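Local coordinates for protein DNA methyltransferase (Nicotiana tabacum, PDB 4ONQ) that probably transfers methyl groups from S-adenosyl-L-methionine to C5 of cytosines in DNA, through the DRM-type catalytic domain that makes up this chain, at residues P11-G14 against F15-T19; E148-M151 against R152-K155; D180-E183 against M184-F188; D214-A217 against Y218-V222; V245-R249 against L250-L254. The protein carries 5 engineered substitutions. One frame throughout, in Å; residues are numbered along the deposited sequence.

Contact 1 of 5, residues P11-G14 against F15-T19; sequences PMIG and FGVPT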
loop_
_atom_site.group_PDB
_atom_site.type_symbol
_atom_site.label_atom_id
_atom_site.label_comp_id
_atom_site.label_asym_id
_atom_site.label_seq_id
_atom_site.Cartn_x
_atom_site.Cartn_y
_atom_site.Cartn_z
ATOM N N PRO A 11 17.402 -9.567 -2.761
ATOM C CA PRO A 11 15.979 -9.722 -2.908
ATOM C C PRO A 11 15.325 -8.899 -1.841
ATOM O O PRO A 11 15.712 -8.967 -0.710
ATOM C CB PRO A 11 15.779 -11.199 -2.612
ATOM C CG PRO A 11 17.026 -11.677 -2.068
ATOM C CD PRO A 11 17.862 -10.536 -1.767
ATOM N N MET A 12 14.315 -8.139 -2.196
ATOM C CA MET A 12 13.684 -7.232 -1.259
ATOM C C MET A 12 12.644 -7.911 -0.417
ATOM O O MET A 12 11.483 -7.744 -0.618
ATOM C CB MET A 12 13.046 -6.093 -1.997
ATOM C CG MET A 12 13.766 -4.809 -1.774
ATOM S SD MET A 12 12.809 -3.368 -2.156
ATOM C CE MET A 12 13.506 -3.027 -3.741
ATOM N N ILE A 13 13.081 -8.699 0.532
ATOM C CA ILE A 13 12.156 -9.423 1.326
ATOM C C ILE A 13 12.133 -8.944 2.736
ATOM O O ILE A 13 11.565 -9.558 3.581
ATOM C CB ILE A 13 12.443 -10.900 1.250
ATOM C CG1 ILE A 13 13.907 -11.174 1.541
ATOM C CG2 ILE A 13 12.102 -11.401 -0.130
ATOM C CD1 ILE A 13 14.161 -12.593 1.945
ATOM N N GLY A 14 12.772 -7.834 2.999
ATOM C CA GLY A 14 12.785 -7.342 4.347
ATOM C C GLY A 14 13.343 -8.368 5.290
ATOM O O GLY A 14 14.354 -8.972 5.005
ATOM N N PHE A 15 12.667 -8.576 6.402
ATOM C CA PHE A 15 13.076 -9.548 7.378
ATOM C C PHE A 15 12.438 -10.832 7.009
ATOM O O PHE A 15 12.533 -11.781 7.720
ATOM C CB PHE A 15 12.606 -9.182 8.760
ATOM C CG PHE A 15 13.214 -7.947 9.278
ATOM C CD1 PHE A 15 14.553 -7.885 9.501
ATOM C CD2 PHE A 15 12.452 -6.853 9.535
ATOM C CE1 PHE A 15 15.133 -6.746 9.974
ATOM C CE2 PHE A 15 13.017 -5.702 10.003
ATOM C CZ PHE A 15 14.361 -5.648 10.221
ATOM N N GLY A 16 11.720 -10.841 5.918
ATOM C CA GLY A 16 11.106 -12.075 5.468
ATOM C C GLY A 16 9.759 -11.873 4.800
ATOM O O GLY A 16 8.991 -10.990 5.172
ATOM N N VAL A 17 9.481 -12.698 3.799
ATOM C CA VAL A 17 8.184 -12.705 3.140
ATOM C C VAL A 17 7.650 -14.136 3.170
ATOM O O VAL A 17 8.432 -15.088 3.194
ATOM C CB VAL A 17 8.281 -12.168 1.690
ATOM C CG1 VAL A 17 8.626 -10.682 1.690
ATOM C CG2 VAL A 17 9.302 -12.961 0.887
ATOM N N PRO A 18 6.317 -14.299 3.173
ATOM C CA PRO A 18 5.720 -15.624 3.370
ATOM C C PRO A 18 6.052 -16.635 2.279
ATOM O O PRO A 18 6.126 -17.835 2.543
ATOM C CB PRO A 18 4.216 -15.325 3.354
ATOM C CG PRO A 18 4.089 -14.108 2.542
ATOM C CD PRO A 18 5.286 -13.283 2.908
ATOM N N THR A 19 6.299 -16.180 1.076
ATOM C CA THR A 19 6.455 -17.047 -0.064
ATOM C C THR A 19 7.872 -17.537 -0.333
ATOM O O THR A 19 8.116 -18.257 -1.258
ATOM C CB THR A 19 6.049 -16.247 -1.276
ATOM O OG1 THR A 19 6.588 -16.862 -2.432
ATOM C CG2 THR A 19 6.635 -14.893 -1.145
#

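Contact 2 of 5, residues E148-M151 against R152-K155; sequences EPPM and RVQK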
loop_
_atom_site.group_PDB
_atom_site.type_symbol
_atom_site.label_atom_id
_atom_site.label_comp_id
_atom_site.label_asym_id
_atom_site.label_seq_id
_atom_site.Cartn_x
_atom_site.Cartn_y
_atom_site.Cartn_z
ATOM N N GLU A 148 4.972 -13.615 -35.340
ATOM C CA GLU A 148 5.308 -12.588 -34.379
ATOM C C GLU A 148 5.780 -11.341 -35.079
ATOM O O GLU A 148 6.155 -11.390 -36.208
ATOM C CB GLU A 148 6.438 -13.104 -33.483
ATOM C CG GLU A 148 6.157 -14.411 -32.790
ATOM C CD GLU A 148 7.371 -14.994 -32.088
ATOM O OE1 GLU A 148 8.512 -14.731 -32.503
ATOM O OE2 GLU A 148 7.187 -15.729 -31.112
ATOM N N PRO A 149 5.765 -10.220 -34.401
ATOM C CA PRO A 149 6.270 -8.982 -35.002
ATOM C C PRO A 149 7.793 -8.908 -34.929
ATOM O O PRO A 149 8.407 -9.615 -34.120
ATOM C CB PRO A 149 5.631 -7.891 -34.140
ATOM C CG PRO A 149 5.388 -8.536 -32.836
ATOM C CD PRO A 149 5.114 -9.979 -33.099
ATOM N N PRO A 150 8.402 -8.069 -35.781
ATOM C CA PRO A 150 9.849 -7.857 -35.756
ATOM C C PRO A 150 10.318 -7.504 -34.354
ATOM O O PRO A 150 9.544 -6.960 -33.557
ATOM C CB PRO A 150 10.042 -6.665 -36.698
ATOM C CG PRO A 150 8.911 -6.768 -37.653
ATOM C CD PRO A 150 7.751 -7.305 -36.859
ATOM N N MET A 151 11.569 -7.830 -34.057
ATOM C CA MET A 151 12.134 -7.603 -32.736
ATOM C C MET A 151 12.053 -6.153 -32.272
ATOM O O MET A 151 11.793 -5.898 -31.100
ATOM C CB MET A 151 13.586 -8.085 -32.690
ATOM C CG MET A 151 13.725 -9.596 -32.737
ATOM S SD MET A 151 12.853 -10.405 -31.379
ATOM C CE MET A 151 13.463 -9.460 -29.989
ATOM N N ARG A 152 12.293 -5.204 -33.170
ATOM C CA ARG A 152 12.312 -3.798 -32.759
ATOM C C ARG A 152 10.923 -3.305 -32.395
ATOM O O ARG A 152 10.779 -2.476 -31.498
ATOM C CB ARG A 152 12.932 -2.883 -33.815
ATOM C CG ARG A 152 12.201 -2.906 -35.113
ATOM C CD ARG A 152 12.260 -1.587 -35.865
ATOM N NE ARG A 152 11.050 -1.447 -36.672
ATOM C CZ ARG A 152 10.759 -2.193 -37.732
ATOM N NH1 ARG A 152 9.619 -2.001 -38.373
ATOM N NH2 ARG A 152 11.613 -3.109 -38.157
ATOM N N VAL A 153 9.902 -3.806 -33.082
ATOM C CA VAL A 153 8.539 -3.463 -32.689
ATOM C C VAL A 153 8.161 -4.185 -31.401
ATOM O O VAL A 153 7.530 -3.595 -30.536
ATOM C CB VAL A 153 7.484 -3.658 -33.818
ATOM C CG1 VAL A 153 8.119 -4.256 -35.039
ATOM C CG2 VAL A 153 6.298 -4.485 -33.334
ATOM N N GLN A 154 8.584 -5.439 -31.255
ATOM C CA GLN A 154 8.397 -6.152 -29.995
ATOM C C GLN A 154 8.960 -5.334 -28.837
ATOM O O GLN A 154 8.329 -5.194 -27.787
ATOM C CB GLN A 154 9.078 -7.520 -30.030
ATOM C CG GLN A 154 8.320 -8.601 -30.770
ATOM C CD GLN A 154 8.984 -9.969 -30.622
ATOM O OE1 GLN A 154 9.509 -10.302 -29.554
ATOM N NE2 GLN A 154 8.970 -10.762 -31.695
ATOM N N LYS A 155 10.143 -4.767 -29.043
ATOM C CA LYS A 155 10.767 -3.951 -28.019
ATOM C C LYS A 155 9.976 -2.673 -27.773
ATOM O O LYS A 155 9.752 -2.289 -26.628
ATOM C CB LYS A 155 12.214 -3.613 -28.377
ATOM C CG LYS A 155 12.927 -2.896 -27.245
ATOM C CD LYS A 155 14.217 -2.252 -27.689
ATOM C CE LYS A 155 14.738 -1.311 -26.613
ATOM N NZ LYS A 155 14.651 -1.910 -25.246
#

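Contact 3 of 5, residues D180-E183 against M184-F188; sequences DEVE and MLLGF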
loop_
_atom_site.group_PDB
_atom_site.type_symbol
_atom_site.label_atom_id
_atom_site.label_comp_id
_atom_site.label_asym_id
_atom_site.label_seq_id
_atom_site.Cartn_x
_atom_site.Cartn_y
_atom_site.Cartn_z
ATOM N N ASP A 180 -11.368 -1.940 -11.033
ATOM C CA ASP A 180 -11.610 -3.143 -10.223
ATOM C C ASP A 180 -10.373 -4.058 -10.166
ATOM O O ASP A 180 -10.063 -4.645 -9.122
ATOM C CB ASP A 180 -12.851 -3.918 -10.686
ATOM C CG ASP A 180 -12.687 -4.519 -12.066
ATOM O OD1 ASP A 180 -12.328 -3.772 -12.997
ATOM O OD2 ASP A 180 -12.911 -5.743 -12.217
ATOM N N GLU A 181 -9.653 -4.143 -11.283
ATOM C CA GLU A 181 -8.421 -4.926 -11.349
ATOM C C GLU A 181 -7.352 -4.339 -10.431
ATOM O O GLU A 181 -6.676 -5.074 -9.704
ATOM C CB GLU A 181 -7.921 -5.032 -12.792
ATOM C CG GLU A 181 -8.955 -5.651 -13.716
ATOM C CD GLU A 181 -8.607 -5.561 -15.201
ATOM O OE1 GLU A 181 -7.901 -4.615 -15.628
ATOM O OE2 GLU A 181 -9.062 -6.450 -15.949
ATOM N N VAL A 182 -7.214 -3.015 -10.452
ATOM C CA VAL A 182 -6.272 -2.333 -9.568
ATOM C C VAL A 182 -6.666 -2.551 -8.099
ATOM O O VAL A 182 -5.820 -2.853 -7.262
ATOM C CB VAL A 182 -6.189 -0.812 -9.864
ATOM C CG1 VAL A 182 -5.178 -0.140 -8.942
ATOM C CG2 VAL A 182 -5.835 -0.562 -11.320
ATOM N N GLU A 183 -7.957 -2.415 -7.806
ATOM C CA GLU A 183 -8.480 -2.654 -6.466
ATOM C C GLU A 183 -8.085 -4.027 -5.964
ATOM O O GLU A 183 -7.635 -4.177 -4.827
ATOM C CB GLU A 183 -9.999 -2.548 -6.451
ATOM C CG GLU A 183 -10.532 -1.133 -6.367
ATOM C CD GLU A 183 -12.034 -1.081 -6.561
ATOM O OE1 GLU A 183 -12.615 -2.121 -6.953
ATOM O OE2 GLU A 183 -12.629 -0.005 -6.323
ATOM N N MET A 184 -8.242 -5.040 -6.807
ATOM C CA MET A 184 -7.913 -6.366 -6.334
ATOM C C MET A 184 -6.405 -6.581 -6.233
ATOM O O MET A 184 -5.940 -7.276 -5.334
ATOM C CB MET A 184 -8.607 -7.447 -7.153
ATOM C CG MET A 184 -7.999 -7.726 -8.479
ATOM S SD MET A 184 -7.509 -9.446 -8.522
ATOM C CE MET A 184 -5.775 -9.310 -8.149
ATOM N N LEU A 185 -5.639 -5.964 -7.129
ATOM C CA LEU A 185 -4.186 -6.084 -7.061
ATOM C C LEU A 185 -3.641 -5.496 -5.757
ATOM O O LEU A 185 -2.675 -6.003 -5.195
ATOM C CB LEU A 185 -3.524 -5.421 -8.269
ATOM C CG LEU A 185 -3.684 -6.157 -9.596
ATOM C CD1 LEU A 185 -3.129 -5.321 -10.726
ATOM C CD2 LEU A 185 -3.022 -7.522 -9.543
ATOM N N LEU A 186 -4.275 -4.434 -5.274
ATOM C CA LEU A 186 -3.844 -3.788 -4.039
ATOM C C LEU A 186 -4.426 -4.414 -2.767
ATOM O O LEU A 186 -4.039 -4.039 -1.665
ATOM C CB LEU A 186 -4.153 -2.293 -4.085
ATOM C CG LEU A 186 -3.328 -1.535 -5.129
ATOM C CD1 LEU A 186 -3.838 -0.123 -5.291
ATOM C CD2 LEU A 186 -1.850 -1.539 -4.739
ATOM N N GLY A 187 -5.346 -5.365 -2.918
ATOM C CA GLY A 187 -5.915 -6.056 -1.772
ATOM C C GLY A 187 -7.175 -5.419 -1.207
ATOM O O GLY A 187 -7.580 -5.710 -0.084
ATOM N N PHE A 188 -7.797 -4.542 -1.986
ATOM C CA PHE A 188 -9.025 -3.885 -1.555
ATOM C C PHE A 188 -10.246 -4.678 -1.987
ATOM O O PHE A 188 -10.213 -5.378 -2.997
ATOM C CB PHE A 188 -9.088 -2.452 -2.094
ATOM C CG PHE A 188 -8.179 -1.498 -1.367
ATOM C CD1 PHE A 188 -8.576 -0.918 -0.169
ATOM C CD2 PHE A 188 -6.922 -1.192 -1.871
ATOM C CE1 PHE A 188 -7.734 -0.039 0.505
ATOM C CE2 PHE A 188 -6.079 -0.323 -1.202
ATOM C CZ PHE A 188 -6.486 0.259 -0.016
#

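Contact 4 of 5, residues D214-A217 against Y218-V222; sequences DTVA and YHLSV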
loop_
_atom_site.group_PDB
_atom_site.type_symbol
_atom_site.label_atom_id
_atom_site.label_comp_id
_atom_site.label_asym_id
_atom_site.label_seq_id
_atom_site.Cartn_x
_atom_site.Cartn_y
_atom_site.Cartn_z
ATOM N N ASP A 214 -1.971 -6.588 1.349
ATOM C CA ASP A 214 -1.435 -7.880 1.794
ATOM C C ASP A 214 -0.072 -7.716 2.483
ATOM O O ASP A 214 0.224 -8.384 3.483
ATOM C CB ASP A 214 -1.310 -8.867 0.622
ATOM C CG ASP A 214 -2.624 -9.084 -0.120
ATOM O OD1 ASP A 214 -3.436 -9.917 0.330
ATOM O OD2 ASP A 214 -2.835 -8.438 -1.172
ATOM N N THR A 215 0.745 -6.817 1.941
ATOM C CA THR A 215 2.075 -6.519 2.469
ATOM C C THR A 215 1.975 -5.921 3.878
ATOM O O THR A 215 2.547 -6.435 4.866
ATOM C CB THR A 215 2.810 -5.507 1.533
ATOM O OG1 THR A 215 2.739 -5.961 0.177
ATOM C CG2 THR A 215 4.269 -5.340 1.925
ATOM N N VAL A 216 1.228 -4.827 3.960
ATOM C CA VAL A 216 1.012 -4.139 5.219
ATOM C C VAL A 216 0.413 -5.078 6.265
ATOM O O VAL A 216 0.824 -5.068 7.423
ATOM C CB VAL A 216 0.096 -2.928 5.031
ATOM C CG1 VAL A 216 -0.219 -2.289 6.374
ATOM C CG2 VAL A 216 0.743 -1.927 4.089
ATOM N N ALA A 217 -0.543 -5.900 5.851
ATOM C CA ALA A 217 -1.197 -6.817 6.777
ATOM C C ALA A 217 -0.204 -7.849 7.280
ATOM O O ALA A 217 -0.252 -8.246 8.444
ATOM C CB ALA A 217 -2.378 -7.500 6.120
ATOM N N TYR A 218 0.690 -8.285 6.396
ATOM C CA TYR A 218 1.746 -9.201 6.807
ATOM C C TYR A 218 2.575 -8.575 7.917
ATOM O O TYR A 218 2.931 -9.249 8.882
ATOM C CB TYR A 218 2.642 -9.585 5.632
ATOM C CG TYR A 218 3.742 -10.564 5.987
ATOM C CD1 TYR A 218 3.456 -11.898 6.269
ATOM C CD2 TYR A 218 5.071 -10.160 6.024
ATOM C CE1 TYR A 218 4.462 -12.796 6.581
ATOM C CE2 TYR A 218 6.080 -11.050 6.337
ATOM C CZ TYR A 218 5.772 -12.364 6.615
ATOM O OH TYR A 218 6.784 -13.245 6.928
ATOM N N HIS A 219 2.876 -7.284 7.797
ATOM C CA HIS A 219 3.611 -6.636 8.890
ATOM C C HIS A 219 2.793 -6.423 10.178
ATOM O O HIS A 219 3.304 -6.618 11.281
ATOM C CB HIS A 219 4.261 -5.334 8.428
ATOM C CG HIS A 219 5.197 -5.513 7.276
ATOM N ND1 HIS A 219 5.495 -4.500 6.391
ATOM C CD2 HIS A 219 5.892 -6.597 6.855
ATOM C CE1 HIS A 219 6.335 -4.950 5.477
ATOM N NE2 HIS A 219 6.594 -6.218 5.736
ATOM N N LEU A 220 1.527 -6.037 10.039
ATOM C CA LEU A 220 0.692 -5.716 11.196
ATOM C C LEU A 220 0.137 -6.953 11.894
ATOM O O LEU A 220 -0.448 -6.845 12.968
ATOM C CB LEU A 220 -0.473 -4.809 10.789
ATOM C CG LEU A 220 -0.141 -3.436 10.202
ATOM C CD1 LEU A 220 -1.412 -2.668 9.822
ATOM C CD2 LEU A 220 0.689 -2.631 11.180
ATOM N N SER A 221 0.308 -8.120 11.284
ATOM C CA SER A 221 -0.310 -9.342 11.798
ATOM C C SER A 221 0.133 -9.662 13.224
ATOM O O SER A 221 -0.611 -10.271 13.987
ATOM C CB SER A 221 -0.012 -10.527 10.880
ATOM O OG SER A 221 1.364 -10.842 10.892
ATOM N N VAL A 222 1.341 -9.231 13.578
ATOM C CA VAL A 222 1.876 -9.411 14.924
ATOM C C VAL A 222 1.036 -8.704 15.987
ATOM O O VAL A 222 1.189 -8.964 17.179
ATOM C CB VAL A 222 3.322 -8.882 15.034
ATOM C CG1 VAL A 222 4.219 -9.551 14.002
ATOM C CG2 VAL A 222 3.348 -7.366 14.865
#

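Contact 5 of 5, residues V245-R249 against L250-L254; sequences VALYR and LGIPL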
loop_
_atom_site.group_PDB
_atom_site.type_symbol
_atom_site.label_atom_id
_atom_site.label_comp_id
_atom_site.label_asym_id
_atom_site.label_seq_id
_atom_site.Cartn_x
_atom_site.Cartn_y
_atom_site.Cartn_z
ATOM N N VAL A 245 -8.071 -1.425 6.438
ATOM C CA VAL A 245 -8.488 -2.623 5.725
ATOM C C VAL A 245 -7.562 -3.788 6.049
ATOM O O VAL A 245 -8.007 -4.926 6.177
ATOM C CB VAL A 245 -8.543 -2.383 4.202
ATOM C CG1 VAL A 245 -8.787 -3.683 3.450
ATOM C CG2 VAL A 245 -9.628 -1.374 3.876
ATOM N N ALA A 246 -6.273 -3.496 6.192
ATOM C CA ALA A 246 -5.313 -4.511 6.606
ATOM C C ALA A 246 -5.664 -5.057 7.998
ATOM O O ALA A 246 -5.765 -6.267 8.186
ATOM C CB ALA A 246 -3.898 -3.949 6.581
ATOM N N LEU A 247 -5.860 -4.164 8.967
ATOM C CA LEU A 247 -6.244 -4.573 10.316
ATOM C C LEU A 247 -7.546 -5.357 10.309
ATOM O O LEU A 247 -7.700 -6.333 11.044
ATOM C CB LEU A 247 -6.398 -3.359 11.227
ATOM C CG LEU A 247 -5.130 -2.537 11.443
ATOM C CD1 LEU A 247 -5.474 -1.217 12.123
ATOM C CD2 LEU A 247 -4.119 -3.333 12.261
ATOM N N TYR A 248 -8.484 -4.926 9.477
ATOM C CA TYR A 248 -9.783 -5.583 9.402
ATOM C C TYR A 248 -9.668 -6.993 8.838
ATOM O O TYR A 248 -10.293 -7.925 9.341
ATOM C CB TYR A 248 -10.758 -4.754 8.575
ATOM C CG TYR A 248 -12.048 -5.468 8.250
ATOM C CD1 TYR A 248 -13.054 -5.591 9.198
ATOM C CD2 TYR A 248 -12.262 -6.014 6.989
ATOM C CE1 TYR A 248 -14.241 -6.237 8.901
ATOM C CE2 TYR A 248 -13.444 -6.658 6.680
ATOM C CZ TYR A 248 -14.432 -6.764 7.641
ATOM O OH TYR A 248 -15.611 -7.409 7.340
ATOM N N ARG A 249 -8.862 -7.158 7.798
ATOM C CA ARG A 249 -8.720 -8.468 7.177
ATOM C C ARG A 249 -7.951 -9.413 8.089
ATOM O O ARG A 249 -8.069 -10.633 7.982
ATOM C CB ARG A 249 -8.043 -8.346 5.813
ATOM C CG ARG A 249 -8.883 -7.580 4.809
ATOM C CD ARG A 249 -8.270 -7.596 3.431
ATOM N NE ARG A 249 -8.144 -8.954 2.904
ATOM C CZ ARG A 249 -7.411 -9.271 1.842
ATOM N NH1 ARG A 249 -6.734 -8.325 1.196
ATOM N NH2 ARG A 249 -7.352 -10.531 1.437
ATOM N N LEU A 250 -7.174 -8.827 8.996
ATOM C CA LEU A 250 -6.400 -9.581 9.969
ATOM C C LEU A 250 -7.299 -10.070 11.097
ATOM O O LEU A 250 -6.903 -10.910 11.903
ATOM C CB LEU A 250 -5.279 -8.714 10.542
ATOM C CG LEU A 250 -4.038 -8.527 9.669
ATOM C CD1 LEU A 250 -3.116 -7.466 10.245
ATOM C CD2 LEU A 250 -3.312 -9.838 9.533
ATOM N N GLY A 251 -8.514 -9.538 11.151
ATOM C CA GLY A 251 -9.440 -9.907 12.202
ATOM C C GLY A 251 -9.122 -9.190 13.499
ATOM O O GLY A 251 -9.560 -9.600 14.571
ATOM N N ILE A 252 -8.347 -8.116 13.398
ATOM C CA ILE A 252 -8.050 -7.282 14.549
ATOM C C ILE A 252 -9.162 -6.259 14.737
ATOM O O ILE A 252 -9.407 -5.438 13.861
ATOM C CB ILE A 252 -6.714 -6.553 14.376
ATOM C CG1 ILE A 252 -5.587 -7.570 14.155
ATOM C CG2 ILE A 252 -6.437 -5.680 15.580
ATOM C CD1 ILE A 252 -4.231 -6.943 13.858
ATOM N N PRO A 253 -9.843 -6.301 15.851
ATOM C CA PRO A 253 -10.973 -5.420 16.024
ATOM C C PRO A 253 -10.531 -3.985 16.110
ATOM O O PRO A 253 -9.511 -3.694 16.664
ATOM C CB PRO A 253 -11.601 -5.892 17.326
ATOM C CG PRO A 253 -10.828 -7.040 17.756
ATOM C CD PRO A 253 -9.534 -7.028 17.074
ATOM N N LEU A 254 -11.330 -3.101 15.564
ATOM C CA LEU A 254 -11.029 -1.710 15.617
ATOM C C LEU A 254 -11.914 -1.007 16.604
ATOM O O LEU A 254 -13.095 -0.955 16.442
ATOM C CB LEU A 254 -11.260 -1.113 14.252
ATOM C CG LEU A 254 -10.379 -1.664 13.161
ATOM C CD1 LEU A 254 -10.940 -1.332 11.817
ATOM C CD2 LEU A 254 -8.982 -1.149 13.292
#

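Contact 1 of 5, residues P11-G14 against F15-T19
Ile13 and Gly16 close a type II' beta turn, with Gly14 and Phe15 at its two corners. Gly16 N donates to Ile13 O at 2.7 Å, but the bond is bent, 135° at the hydrogen, and the donor is tilted from the carbonyl plane. Gly14, at the first corner, has positive phi (57°), a backbone conformation that glycine adopts easily. At the second corner Phe15 N gives a hydrogen bond to Glu66 OE2. One residue before the turn the chain makes an inverse gamma turn about Met12, closed by Ile13 N to Pro11 O at 2.9 Å, so two tight turns follow each other in this loop before strand 39-45.

Beyond the turn the chain leads Val17 back against Ile13, and the two branched side chains cross at about a right angle. On Ile13 it is CG2, opposite the carbonyl carbon and beside the backbone N, that meets valine, while CG1 (chi1 51°) takes the place between N and carbonyl carbon. With an alanine here instead of Val17 both methyl branches are gone, which would probably leave a gap between Ile13 and Phe73, the other residue packed on this valine. One valine branch, Val17 CG1, lies 3.8 Å from Ile13 CA; the other, Val17 CG2, carries the contact, 3.4 Å from Ile13 CG2.

Contact 2 of 5, residues E148-M151 against R152-K155
Gln154 binds the chain ahead of its own helix twice, once through its side chain and once through its backbone. The amide NE2 donates to Pro149 O at 2.7 Å and 157° at the hydrogen, with the acceptor close to the plane of the glutamine amide. Gln154 N reaches the next carbonyl, Pro150 O, at 2.9 Å in a nearly straight bond of 168°. Pro150 is the N-cap of helix 151-164, so this backbone bond opens the helical ladder, and Lys155 N to Met151 O continues it.

The glutamine chain, with CG opposite its carbonyl carbon (chi1 -79°) and extended beyond, runs back past the start of the helix to Pro149. On the way its CG passes 3.6 Å from Pro149 CG, the two side chains crossing at about a right angle. Met151, bent at its second and third torsions, brings SD to 3.8 Å from Gln154 OE1. Val153 divides its branches between the two prolines: CG1 lies 3.5 Å from Pro150 CB and CG2 3.6 Å from Pro149 CB. Trp116, from a preceding loop, touches both Pro149 and Gln154. The backbones of the prolines can offer the helix only acceptors, and Gln154 meets both, its side-chain amide taking Pro149 O and its backbone N taking Pro150 O; the incoming loop is thereby tied to the first turn.

Contact 3 of 5, residues D180-E183 against M184-F188
Helix 179-186 ends here, and its closing turns link Asp180-Glu183 to Met184-Phe188 through the ordinary helical ladder: Met184 N to Asp180 O, Leu185 N to Glu181 O and Leu186 N to Val182 O, the last at 3.0 Å. Around these bonds the side chains of the later residues lie against the acceptors. Glu181 O is enclosed on the way, with Leu185 CG and Met184 CG each 3.2 Å from it. Met184 gets there because its CG stands between its own N and carbonyl carbon (chi1 77°). Val182 and Leu186, one turn apart, lie side by side and point the same way, Val182 CG1 touching Leu186 CD1 at 3.9 Å; Leu207 of helix 200-208 packs on both.

The ladder finishes in a Schellman motif. Gly187 takes positive phi (91°), where a beta carbon would crowd the carbonyl oxygen of Leu186, and its N bonds back to Met184 O at 3.1 Å. Phe188 N reaches further, to Glu183 O at 2.9 Å and 150° at the hydrogen. This carbonyl also sits near the plane of the Phe188 ring, at its edge, and 3.5 Å from Phe188 CB.

The buried carboxylate of Glu183 turns away from this turn and is well satisfied: OE2 makes a salt bridge to Arg203 and a hydrogen bond with Thr193, while OE1 accepts from Asn191 N. Having left the helix, the Phe188 side chain stacks on His192 and comes within about 5 Å of the bound sinefungin.

Contact 4 of 5, residues D214-A217 against Y218-V222
Val216 O receives Leu220 N at 2.9 Å, 154° at the hydrogen and in the carbonyl plane, and the Leu220 side chain folds over the same oxygen with CG 3.4 Å away. Leu220 CD1 then meets Val216 CG1 at 3.7 Å, the two side chains running side by side in one direction. Helix 242-249 covers this pair, Ala246 touching Val216 and Leu247 touching Leu220.

Thr215 O is covered in a different manner. It accepts His219 N at 3.1 Å, again in the carbonyl plane, and lies 3.7 Å over the centre of one face of the imidazole. The ring takes that place because CG stands opposite the carbonyl carbon of His219 (chi1 -58°). Its orientation has a second hold in the hydrogen bond between ND1 and Tyr41 OH, and Tyr82 meets the ring edge-to-face. Tyr218, one residue before the histidine, brings its CB to 3.2 Å from Thr215 O, while its N bonds to Asp214 O.

At Ser221 the backbone bond, N to Ala217 O, is weak and bent to 117°, but Ser221 OG donates to Tyr218 O at 3.0 Å from above the carbonyl plane and also pairs with Phe92 N. The i to i+4 backbone bonds and the paired Val216 and Leu220 are those of an alpha helix, here helix 213-220, buried between strand 66-69 and helix 242-249.

Contact 5 of 5, residues V245-R249 against L250-L254
Leu247 packs tightly against the chain that returns from its own helix. CD1 touches Leu254 CD2 at 3.7 Å, the side chains crossing near a right angle, and CD2 lies 3.9 Å from Ile252 CD1. The loose side holds Tyr248 and Gly251, both exposed, joined by backbone alone: Gly251 N meets Tyr248 O at 3.0 Å from well above the carbonyl plane.

That bond and Ile252 N to Leu247 O, 3.0 Å and nearly head-on to the carbonyl, make a Schellman motif in which Gly251 has positive phi. Leu247 O also draws a weak bond from Leu250 N, whose main acceptor is Ala246 O at 3.0 Å. The Leu250 side chain, with CG opposite its carbonyl carbon (chi1 -78°), then lies over Ala246 O, CG 3.2 Å away and CD1 at 3.6 Å. A serine in its place would probably uncover this carbonyl and open a gap beside Leu94, which packs on Leu250. Arg249 points away from the returning chain, and its NH1 forms a long, weak ion pair with Asp214.

Helix 242-249 is the connection of a beta-alpha-beta crossover in the Rossmann-like fold of class I methyltransferases, linking the neighbouring parallel strands 231-236 and 254-260. Ile252 and Leu254 rest on Ile231, Leu247 on Val233, and Trp274 of helix 264-276 touches Leu254.

In the fold
Contacts 3, 4 and 5 lie near the bound sinefungin: the side chains of Phe188, Val216 and Ala246 are about 5, 7 and 9 Å from the ligand. Contacts 4 and 5 are the closest pair, centres 10 Å apart, and interlock where Leu250 CD1 reaches Ala217 O (3.5 Å) and Leu247 CD2 meets Leu220 CD1 (3.7 Å). Contact 3 joins contact 5 through Gly187 O, 3.0 Å from Arg249 NH1. Contact 1 packs on contact 4 through Gly16 O and Tyr218 CE2, at 3.1 Å. Contact 2 stands apart, its centre about 47 Å from that of contact 5. The predicted catalytic Cys316 lies in the unmodelled segment 316-335, so its distance to these contacts cannot be given.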